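Local coordinates for periplasmic cell division protein (SufI) (Aquifex aeolicus, PDB 6SYY) that probably acts as a copper-dependent oxidoreductase, a laccase-like multicopper oxidase with a methionine-rich loop that has a role in catalysis, at residues Ile204-Lys208 with Gly255-Tyr261; Met221-Trp227 with Met355-Ser359; His502-His508 with Met520-Asn526. The contacts are given in a common frame with arbitrary orientation. Numbering follows the deposited sequence.

Contact 1 of 3, residues Ile204-Lys208 with Gly255-Tyr261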
# COMPACT_ATOMS: atom_id res chain seq x y z
N ILE A 204 -3.48 1.01 9.27
CA ILE A 204 -2.40 1.64 8.54
C ILE A 204 -1.18 1.63 9.46
O ILE A 204 -1.07 2.46 10.37
CB ILE A 204 -2.78 3.05 8.09
CG1 ILE A 204 -4.01 2.99 7.17
CG2 ILE A 204 -1.60 3.73 7.40
CD1 ILE A 204 -4.82 4.27 7.13
N ILE A 205 -0.28 0.68 9.23
CA ILE A 205 0.86 0.47 10.12
C ILE A 205 2.05 1.28 9.62
O ILE A 205 2.45 1.17 8.45
CB ILE A 205 1.21 -1.02 10.22
CG1 ILE A 205 -0.03 -1.83 10.62
CG2 ILE A 205 2.32 -1.23 11.24
CD1 ILE A 205 0.23 -3.30 10.79
N GLN A 206 2.62 2.08 10.51
CA GLN A 206 3.72 2.97 10.18
C GLN A 206 4.68 3.02 11.36
O GLN A 206 4.25 2.95 12.52
CB GLN A 206 3.22 4.38 9.86
CG GLN A 206 2.21 4.47 8.74
CD GLN A 206 1.80 5.90 8.46
OE1 GLN A 206 2.14 6.46 7.42
NE2 GLN A 206 1.07 6.49 9.39
N ASP A 207 5.97 3.14 11.07
CA ASP A 207 6.95 3.38 12.11
C ASP A 207 7.49 4.80 11.96
O ASP A 207 7.74 5.26 10.84
CB ASP A 207 8.10 2.36 12.07
CG ASP A 207 8.81 2.31 10.73
OD1 ASP A 207 8.17 2.58 9.70
OD2 ASP A 207 10.01 1.98 10.72
N LYS A 208 7.63 5.49 13.08
CA LYS A 208 8.08 6.88 13.10
C LYS A 208 8.96 7.11 14.33
O LYS A 208 8.95 6.32 15.28
CB LYS A 208 6.90 7.87 13.08
CG LYS A 208 6.12 7.84 11.77
CD LYS A 208 5.09 8.95 11.63
CE LYS A 208 4.42 8.86 10.25
NZ LYS A 208 3.23 9.73 10.11
N GLY A 255 2.19 1.50 5.59
CA GLY A 255 2.48 2.85 5.15
C GLY A 255 3.83 3.32 5.64
O GLY A 255 4.08 4.52 5.77
N SER A 256 4.72 2.37 5.94
CA SER A 256 6.06 2.72 6.36
C SER A 256 6.92 3.05 5.14
O SER A 256 6.60 2.70 4.00
CB SER A 256 6.70 1.59 7.15
OG SER A 256 5.87 1.23 8.25
N ASN A 257 8.03 3.74 5.40
CA ASN A 257 8.93 4.09 4.31
C ASN A 257 9.74 2.90 3.83
O ASN A 257 10.06 2.81 2.64
CB ASN A 257 9.88 5.22 4.74
CG ASN A 257 9.21 6.57 4.73
OD1 ASN A 257 8.06 6.72 5.17
ND2 ASN A 257 9.91 7.58 4.23
N ALA A 258 10.07 1.96 4.72
CA ALA A 258 11.00 0.90 4.34
C ALA A 258 10.79 -0.38 5.13
O ALA A 258 11.15 -1.46 4.65
CB ALA A 258 12.44 1.38 4.51
N ARG A 259 10.23 -0.28 6.32
CA ARG A 259 10.17 -1.42 7.23
C ARG A 259 9.10 -2.41 6.79
O ARG A 259 7.93 -2.04 6.70
CB ARG A 259 9.89 -0.96 8.65
CG ARG A 259 9.66 -2.11 9.60
CD ARG A 259 9.24 -1.62 10.97
NE ARG A 259 10.25 -0.78 11.61
CZ ARG A 259 11.27 -1.25 12.32
NH1 ARG A 259 11.42 -2.56 12.46
NH2 ARG A 259 12.14 -0.42 12.87
N PRO A 260 9.45 -3.67 6.53
CA PRO A 260 8.44 -4.71 6.36
C PRO A 260 8.07 -5.32 7.71
O PRO A 260 8.83 -5.28 8.67
CB PRO A 260 9.15 -5.74 5.47
CG PRO A 260 10.57 -5.65 5.90
CD PRO A 260 10.81 -4.19 6.28
N TYR A 261 6.88 -5.90 7.75
CA TYR A 261 6.36 -6.53 8.96
C TYR A 261 6.05 -7.99 8.72
O TYR A 261 5.59 -8.37 7.64
CB TYR A 261 5.10 -5.82 9.46
CG TYR A 261 5.32 -4.37 9.75
CD1 TYR A 261 5.21 -3.42 8.75
CD2 TYR A 261 5.66 -3.94 11.03
CE1 TYR A 261 5.41 -2.08 9.00
CE2 TYR A 261 5.86 -2.60 11.29
CZ TYR A 261 5.74 -1.68 10.27
OH TYR A 261 5.96 -0.35 10.53
O HOH W 1 8.34 4.91 8.04
O HOH W 2 10.11 2.14 7.54
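Strand 200-208 pairs in parallel with strand 247-254, and one more backbone hydrogen bond carries the pairing into the loop that follows: Gly255 N donates to Ile205 O at 2.9 Å. Space is tight here. A CB built on Gly255 would come within 3.3 Å of Gln206 CG and 3.5 Å of Ile204 CG2, so the bare backbone suits the place.

The charged interaction belongs to Asp207, whose OD2 forms a salt bridge with Arg259 NE (2.9 Å, near the guanidinium plane) and also accepts from the backbone N of Gly228. Its other oxygen, OD1, works mainly through water. Water 1 accepts from Asn257 N (2.9 Å) and water 2 from Arg259 N (2.7 Å); both lie 2.9 Å from Asp207 OD1 and can bridge the carboxylate to the loop backbone.

Among the hydroxyls, Ser256 OG and Tyr261 OH share a 2.8 Å hydrogen bond, and Ser256 OG lies 3.0 Å from Asp207 OD1, a weak link at best.

Apolar contact comes from Ile205, whose CG2 sits over the Tyr261 ring in a CH-pi contact, 3.9 Å from the centroid. Together these interactions fasten an inter-strand loop to a neighbouring parallel strand in the second cupredoxin-like domain of a multicopper oxidase.

Contact 2 of 3, residues Met221-Trp227 with Met355-Ser359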
# COMPACT_ATOMS: atom_id res chain seq x y z
N MET A 221 19.37 6.90 6.92
CA MET A 221 20.82 6.70 6.94
C MET A 221 21.25 6.09 5.60
O MET A 221 20.96 4.92 5.32
CB MET A 221 21.22 5.81 8.11
CG MET A 221 21.07 6.45 9.48
SD MET A 221 22.14 7.88 9.70
CE MET A 221 21.72 8.33 11.39
N GLY A 222 21.94 6.88 4.79
CA GLY A 222 22.46 6.43 3.51
C GLY A 222 21.41 5.96 2.52
O GLY A 222 20.56 6.73 2.08
N HIS A 223 21.49 4.68 2.14
CA HIS A 223 20.56 4.08 1.20
C HIS A 223 19.85 2.88 1.81
O HIS A 223 19.40 1.98 1.09
CB HIS A 223 21.29 3.69 -0.08
CG HIS A 223 22.11 4.80 -0.66
ND1 HIS A 223 21.64 5.63 -1.66
CD2 HIS A 223 23.36 5.23 -0.38
CE1 HIS A 223 22.57 6.52 -1.97
NE2 HIS A 223 23.63 6.29 -1.21
N MET A 224 19.72 2.86 3.13
CA MET A 224 19.07 1.77 3.85
C MET A 224 17.58 2.00 4.05
O MET A 224 16.90 1.12 4.59
CB MET A 224 19.74 1.56 5.21
CG MET A 224 21.19 1.13 5.13
SD MET A 224 21.87 0.73 6.75
CE MET A 224 21.88 2.34 7.53
N GLY A 225 17.04 3.14 3.61
CA GLY A 225 15.66 3.47 3.91
C GLY A 225 15.52 3.96 5.34
O GLY A 225 16.46 3.85 6.13
N PHE A 226 14.37 4.52 5.67
CA PHE A 226 14.13 5.01 7.02
C PHE A 226 13.47 3.94 7.87
O PHE A 226 12.56 3.24 7.42
CB PHE A 226 13.25 6.27 7.01
CG PHE A 226 12.88 6.74 8.38
CD1 PHE A 226 13.68 7.64 9.06
CD2 PHE A 226 11.74 6.26 9.01
CE1 PHE A 226 13.35 8.06 10.34
CE2 PHE A 226 11.41 6.67 10.29
CZ PHE A 226 12.22 7.58 10.95
N TRP A 227 13.91 3.85 9.12
CA TRP A 227 13.37 2.88 10.07
C TRP A 227 13.01 3.60 11.36
O TRP A 227 13.88 4.17 12.01
CB TRP A 227 14.37 1.75 10.33
CG TRP A 227 14.68 0.97 9.09
CD1 TRP A 227 15.43 1.40 8.03
CD2 TRP A 227 14.26 -0.35 8.78
NE1 TRP A 227 15.49 0.42 7.07
CE2 TRP A 227 14.78 -0.67 7.51
CE3 TRP A 227 13.48 -1.31 9.45
CZ2 TRP A 227 14.56 -1.90 6.90
CZ3 TRP A 227 13.26 -2.52 8.85
CH2 TRP A 227 13.80 -2.81 7.58
N MET A 355 20.67 1.68 11.59
CA MET A 355 19.37 2.21 11.19
C MET A 355 18.39 1.09 10.84
O MET A 355 17.31 0.99 11.44
CB MET A 355 19.53 3.15 9.99
CG MET A 355 18.27 3.90 9.63
SD MET A 355 17.72 4.94 11.00
CE MET A 355 16.33 5.77 10.23
N ALA A 356 18.77 0.24 9.88
CA ALA A 356 17.92 -0.87 9.48
C ALA A 356 17.85 -1.91 10.59
O ALA A 356 18.87 -2.31 11.15
CB ALA A 356 18.44 -1.50 8.18
N ASP A 357 16.64 -2.36 10.89
CA ASP A 357 16.35 -3.14 12.08
C ASP A 357 15.63 -4.43 11.70
O ASP A 357 14.89 -4.48 10.72
CB ASP A 357 15.52 -2.29 13.07
CG ASP A 357 14.85 -3.12 14.14
OD1 ASP A 357 13.79 -3.71 13.87
OD2 ASP A 357 15.39 -3.17 15.27
N ASN A 358 15.87 -5.49 12.49
CA ASN A 358 15.23 -6.79 12.29
C ASN A 358 14.66 -7.32 13.59
O ASN A 358 14.62 -8.53 13.82
CB ASN A 358 16.23 -7.79 11.69
CG ASN A 358 15.54 -9.03 11.12
OD1 ASN A 358 14.35 -9.03 10.83
ND2 ASN A 358 16.31 -10.11 10.97
N SER A 359 14.20 -6.42 14.46
CA SER A 359 13.78 -6.80 15.80
C SER A 359 12.31 -7.21 15.82
O SER A 359 11.56 -7.01 14.86
CB SER A 359 14.02 -5.65 16.78
OG SER A 359 13.35 -4.47 16.37
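Met355 is the main bump. Its CB lies against Met221 CB (3.7 Å) and Met224 CE (3.5 Å), while the rest of the side chain drops into a hollow lined by the carbonyl of Gly225, the Phe226 ring and the Trp227 indole. There Met355 CG lies 3.9 Å from Gly225 O, and Met355 CE reaches 3.4 Å from Phe226 CD1. The type II' turn from Met221 to Met224, with Gly222 at positive phi, brings the two loop methionines round to meet it.

Trp227 offers the second surface, a flat one. Ala356 lies on it, its CA 3.5 Å from the centroid of the five-membered ring and almost exactly on the ring normal, a close CH-pi contact. The indole is held in place by its own segment, through Trp227 NE1 donating to Met224 O at 2.9 Å, and Pro260 also packs against it. Further along, Asp357 O reaches 3.2 Å from Trp227 CZ3. Asp357 then turns the chain away in an Asx turn, its OD1 accepting from Ser359 N at 2.8 Å, and OD1 also meets Arg259 in a salt bridge.

Met355 is the first ordered residue after the unmodelled 327-354, a run rich in methionine. The contact is thus where the Met-rich loop rejoins the fold, against a loop whose His223 O makes a weak hydrogen bond to His514, a ligand of the mononuclear type 1 copper.

Contact 3 of 3, residues His502-His508 with Met520-Asn526. With CU (copper (II) ion), chain C.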
# COMPACT_ATOMS: atom_id res chain seq x y z
N HIS A 502 -1.28 6.10 -25.82
CA HIS A 502 -0.23 5.34 -25.15
C HIS A 502 -0.11 5.80 -23.69
O HIS A 502 -0.52 6.90 -23.32
CB HIS A 502 1.11 5.51 -25.87
CG HIS A 502 1.67 6.89 -25.78
ND1 HIS A 502 1.37 7.88 -26.69
CD2 HIS A 502 2.53 7.45 -24.90
CE1 HIS A 502 2.01 8.99 -26.37
NE2 HIS A 502 2.72 8.76 -25.28
N GLN A 503 0.45 4.92 -22.86
CA GLN A 503 0.51 5.13 -21.42
C GLN A 503 1.96 5.09 -20.95
O GLN A 503 2.75 4.26 -21.41
CB GLN A 503 -0.31 4.07 -20.68
CG GLN A 503 -1.78 4.07 -21.05
CD GLN A 503 -2.46 5.35 -20.66
OE1 GLN A 503 -2.32 5.83 -19.54
NE2 GLN A 503 -3.21 5.94 -21.60
N ILE A 504 2.29 5.98 -20.02
CA ILE A 504 3.60 6.02 -19.39
C ILE A 504 3.41 5.65 -17.92
O ILE A 504 2.82 6.42 -17.15
CB ILE A 504 4.27 7.39 -19.53
CG1 ILE A 504 4.40 7.76 -21.01
CG2 ILE A 504 5.63 7.38 -18.85
CD1 ILE A 504 5.12 6.71 -21.84
N TYR A 505 3.90 4.48 -17.54
CA TYR A 505 3.72 3.97 -16.20
C TYR A 505 5.07 3.79 -15.52
O TYR A 505 6.08 3.53 -16.18
CB TYR A 505 2.95 2.65 -16.22
CG TYR A 505 1.49 2.82 -16.58
CD1 TYR A 505 0.71 3.81 -15.99
CD2 TYR A 505 0.88 1.98 -17.51
CE1 TYR A 505 -0.62 3.96 -16.31
CE2 TYR A 505 -0.45 2.12 -17.84
CZ TYR A 505 -1.20 3.12 -17.24
OH TYR A 505 -2.53 3.27 -17.56
N LEU A 506 5.08 3.95 -14.20
CA LEU A 506 6.30 3.79 -13.42
C LEU A 506 6.53 2.33 -13.06
O LEU A 506 5.59 1.54 -12.94
CB LEU A 506 6.23 4.63 -12.15
CG LEU A 506 6.27 6.14 -12.33
CD1 LEU A 506 6.12 6.81 -10.99
CD2 LEU A 506 7.57 6.54 -12.99
N LEU A 507 7.81 1.99 -12.89
CA LEU A 507 8.23 0.75 -12.25
C LEU A 507 9.33 1.14 -11.27
O LEU A 507 10.33 1.74 -11.67
CB LEU A 507 8.73 -0.28 -13.26
CG LEU A 507 9.21 -1.65 -12.79
CD1 LEU A 507 9.06 -2.67 -13.90
CD2 LEU A 507 10.65 -1.62 -12.32
N HIS A 508 9.13 0.82 -9.99
CA HIS A 508 10.03 1.34 -8.97
C HIS A 508 9.93 0.48 -7.71
O HIS A 508 8.95 -0.22 -7.48
CB HIS A 508 9.71 2.81 -8.63
CG HIS A 508 8.38 3.01 -7.97
ND1 HIS A 508 8.25 3.15 -6.60
CD2 HIS A 508 7.13 3.11 -8.48
CE1 HIS A 508 6.98 3.32 -6.30
NE2 HIS A 508 6.28 3.29 -7.42
N MET A 520 13.74 3.87 -9.93
CA MET A 520 12.46 4.14 -10.57
C MET A 520 12.71 4.38 -12.05
O MET A 520 13.65 5.09 -12.41
CB MET A 520 11.80 5.36 -9.91
CG MET A 520 10.66 5.99 -10.66
SD MET A 520 9.96 7.36 -9.71
CE MET A 520 11.43 8.21 -9.17
N VAL A 521 11.89 3.76 -12.90
CA VAL A 521 11.96 3.94 -14.35
C VAL A 521 10.55 4.06 -14.90
O VAL A 521 9.56 3.75 -14.23
CB VAL A 521 12.70 2.79 -15.07
CG1 VAL A 521 14.17 2.75 -14.67
CG2 VAL A 521 12.02 1.46 -14.77
N ASN A 522 10.46 4.50 -16.15
CA ASN A 522 9.22 4.44 -16.91
C ASN A 522 9.19 3.17 -17.75
O ASN A 522 10.23 2.65 -18.17
CB ASN A 522 9.06 5.64 -17.85
CG ASN A 522 9.01 6.97 -17.12
OD1 ASN A 522 8.40 7.11 -16.06
ND2 ASN A 522 9.65 7.98 -17.70
N TYR A 523 7.98 2.68 -18.01
CA TYR A 523 7.75 1.78 -19.13
C TYR A 523 6.52 2.29 -19.87
O TYR A 523 5.76 3.12 -19.36
CB TYR A 523 7.60 0.31 -18.70
CG TYR A 523 6.30 -0.04 -18.02
CD1 TYR A 523 5.26 -0.62 -18.73
CD2 TYR A 523 6.11 0.21 -16.66
CE1 TYR A 523 4.06 -0.95 -18.11
CE2 TYR A 523 4.92 -0.12 -16.03
CZ TYR A 523 3.90 -0.70 -16.76
OH TYR A 523 2.71 -1.03 -16.15
N ARG A 524 6.34 1.80 -21.10
CA ARG A 524 5.33 2.34 -22.00
C ARG A 524 4.43 1.22 -22.49
O ARG A 524 4.90 0.12 -22.80
CB ARG A 524 5.99 3.05 -23.19
CG ARG A 524 5.02 3.74 -24.13
CD ARG A 524 5.78 4.30 -25.33
NE ARG A 524 4.89 4.68 -26.43
CZ ARG A 524 4.75 5.92 -26.89
NH1 ARG A 524 5.45 6.91 -26.34
NH2 ARG A 524 3.92 6.16 -27.89
N VAL A 525 3.13 1.50 -22.55
CA VAL A 525 2.16 0.62 -23.19
C VAL A 525 1.42 1.45 -24.24
O VAL A 525 0.81 2.47 -23.90
CB VAL A 525 1.16 0.01 -22.20
CG1 VAL A 525 0.27 -1.01 -22.91
CG2 VAL A 525 1.89 -0.62 -21.02
N ASN A 526 1.46 1.00 -25.49
CA ASN A 526 0.88 1.78 -26.58
C ASN A 526 -0.65 1.69 -26.54
O ASN A 526 -1.24 0.96 -25.75
CB ASN A 526 1.43 1.30 -27.92
CG ASN A 526 2.92 1.55 -28.05
OD1 ASN A 526 3.41 2.63 -27.70
ND2 ASN A 526 3.65 0.55 -28.52
CU CU C . 4.55 4.69 -7.37
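At the start, the His502 ring carries the Arg524 guanidinium flat on its face, centres 3.6 Å apart and planes at 9°; Arg524 NE is held by Asn526 OD1 at 2.8 Å, and His502 NE2 bonds to Asn425 O. Gln503 then opens the antiparallel pairing, its N donating to Val525 O (2.7 Å) and its O accepting from Val525 N (3.0 Å). Ile504, in a non-hydrogen-bonded pair with Arg524, sets CD1 3.8 Å from Arg524 CG. Tyr505 exchanges two backbone bonds with Tyr523 (N to O 2.9 Å, O to N 2.8 Å), and its CB touches Tyr523 CE2 at 3.4 Å; the hydroxyls reach Ala124 O and His456 O respectively. Leu506 turns to the face of Ile504, CD2 3.2 Å from Asn522 OD1. Leu507 pairs with Val521 through two 2.8 Å bonds, Leu507 N to Val521 O and Val521 N to Leu507 O. Finally His508, beside Met520 (CB to CB 3.5 Å), binds copper through NE2 at 2.2 Å, with His161 and His456 completing the histidine set. The pairing therefore presents a type 3 copper ligand from a firmly bonded strand, immediately before Cys509 of the type 1 site, consistent with the Cys-His electron route of this family.

Contacts 1 and 2 form one unit, their centres 12 Å apart and their segments alternating along the chain. Arg259 NH1 meets Asp357 OD1 in a 3.0 Å salt bridge, and Pro260 CD packs 3.5 Å from Trp227 CH2. Contact 3 stands apart in the third cupredoxin-like domain, its centre 26 Å from that of contact 1 and 28 Å from that of contact 2, yet the copper sites relate all three. Contact 3 supplies a ligand of the trinuclear cluster, Gly255 of contact 1 lies about 7 Å from the side chain of His510 in that cluster, and Gly225 of contact 2 lies about 8 Å from the type 1 copper ion.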